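Local atomic coordinates of virulence-associated protein I (Coxiella burnetii, PDB entry 3TRB), a protein that probably binds DNA through a helix-turn-helix domain, as expected of the antidote of a HigA-type addiction module. Residues 73-76 with 77-80. Residues are numbered along the deposited sequence; the frame is centred on the assembly and turned at random.
Sequences WLNL and QDAY
The carbonyl oxygen of L74 receives the backbone N-H of D78, with D78 N 2.8 Å from L74 O. This is the shortest of four successive i to i+4 bonds in helix 70-96. The others run from Q77 N to W73 O, from A79 N to N75 O at 3.0 Å, and from Y80 N to L76 O.

D78 folds its carboxylate back along the helix. Its CG stands beside the backbone N and anti to the carbonyl carbon (chi1 -67°), which brings D78 CG to 3.1 Å from L74 O. Both carboxylate oxygens lie near that carbonyl oxygen, D78 OD1 at 3.3 Å from L74 O; if D78 is ionised, neither oxygen can donate to L74 O, so the approach is one of acceptors only. The side chain of N75 passes D78 at a slant, with the amide and carboxylate planes 50° apart.

Q77 leaves in another direction. Q77 CB rests 3.4 Å from L74 O, and CG lies anti to the backbone N (chi1 -172°). The chain then bends at chi2, and the amide is held at both ends: NE2 bonds D81 OD1 one turn on, and OE1 accepts the N-H of I54. The helix is thereby tied to the loop before helix 56-66. W73 packs on helices 14-24 and 56-66, and the ring of Y80 meets that of H13 edge-to-face.

The D78 face adjoins a second subunit. There D78 packs on L74 of that subunit, and N75 on its N75. The D78 OD2 atoms of the two chains come close as like charges. Such crowding of acceptors in a buried place would probably raise the pKa of D78, and a proton shared between the two carboxylates is possible.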
# COMPACT_ATOMS: atom_id res chain seq x y z
N TRP A 73 -0.55 -4.23 20.12
CA TRP A 73 -1.56 -5.23 20.47
C TRP A 73 -2.29 -5.79 19.25
O TRP A 73 -2.60 -6.98 19.20
CB TRP A 73 -2.56 -4.66 21.48
CG TRP A 73 -1.93 -4.36 22.81
CD1 TRP A 73 -1.58 -3.14 23.30
CD2 TRP A 73 -1.56 -5.32 23.81
NE1 TRP A 73 -1.02 -3.28 24.55
CE2 TRP A 73 -0.99 -4.61 24.88
CE3 TRP A 73 -1.65 -6.71 23.90
CZ2 TRP A 73 -0.53 -5.24 26.03
CZ3 TRP A 73 -1.19 -7.34 25.04
CH2 TRP A 73 -0.63 -6.60 26.09
N LEU A 74 -2.55 -4.93 18.27
CA LEU A 74 -3.21 -5.38 17.05
C LEU A 74 -2.29 -6.26 16.22
O LEU A 74 -2.75 -7.20 15.57
CB LEU A 74 -3.70 -4.18 16.23
CG LEU A 74 -4.84 -3.38 16.85
CD1 LEU A 74 -5.31 -2.29 15.89
CD2 LEU A 74 -6.00 -4.29 17.22
N ASN A 75 -1.00 -5.96 16.24
CA ASN A 75 -0.02 -6.77 15.53
C ASN A 75 0.14 -8.16 16.15
O ASN A 75 0.45 -9.12 15.45
CB ASN A 75 1.34 -6.06 15.45
CG ASN A 75 1.45 -5.15 14.25
OD1 ASN A 75 0.50 -5.01 13.47
ND2 ASN A 75 2.60 -4.51 14.09
N LEU A 76 -0.07 -8.25 17.46
CA LEU A 76 -0.09 -9.54 18.13
C LEU A 76 -1.27 -10.36 17.62
O LEU A 76 -1.14 -11.55 17.35
CB LEU A 76 -0.18 -9.37 19.65
CG LEU A 76 1.09 -8.88 20.35
CD1 LEU A 76 0.87 -8.83 21.85
CD2 LEU A 76 2.27 -9.77 20.01
N GLN A 77 -2.42 -9.71 17.47
CA GLN A 77 -3.61 -10.37 16.96
C GLN A 77 -3.41 -10.79 15.50
O GLN A 77 -3.80 -11.88 15.10
CB GLN A 77 -4.83 -9.46 17.09
CG GLN A 77 -6.14 -10.15 16.77
CD GLN A 77 -6.49 -11.23 17.77
OE1 GLN A 77 -6.53 -10.98 18.97
NE2 GLN A 77 -6.73 -12.44 17.28
N ASP A 78 -2.80 -9.91 14.72
CA ASP A 78 -2.51 -10.20 13.32
C ASP A 78 -1.64 -11.44 13.18
O ASP A 78 -1.94 -12.34 12.39
CB ASP A 78 -1.82 -9.02 12.64
CG ASP A 78 -2.71 -7.81 12.51
OD1 ASP A 78 -3.95 -7.96 12.61
OD2 ASP A 78 -2.17 -6.71 12.28
N ALA A 79 -0.55 -11.47 13.95
CA ALA A 79 0.38 -12.59 13.92
C ALA A 79 -0.36 -13.90 14.20
O ALA A 79 -0.15 -14.90 13.52
CB ALA A 79 1.49 -12.38 14.94
N TYR A 80 -1.23 -13.87 15.20
CA TYR A 80 -2.02 -15.04 15.56
C TYR A 80 -3.00 -15.42 14.45
O TYR A 80 -3.12 -16.59 14.09
CB TYR A 80 -2.77 -14.80 16.87
CG TYR A 80 -3.76 -15.88 17.23
CD1 TYR A 80 -3.36 -17.03 17.90
CD2 TYR A 80 -5.10 -15.75 16.90
CE1 TYR A 80 -4.26 -18.02 18.23
CE2 TYR A 80 -6.02 -16.74 17.22
CZ TYR A 80 -5.59 -17.87 17.89
OH TYR A 80 -6.50 -18.85 18.22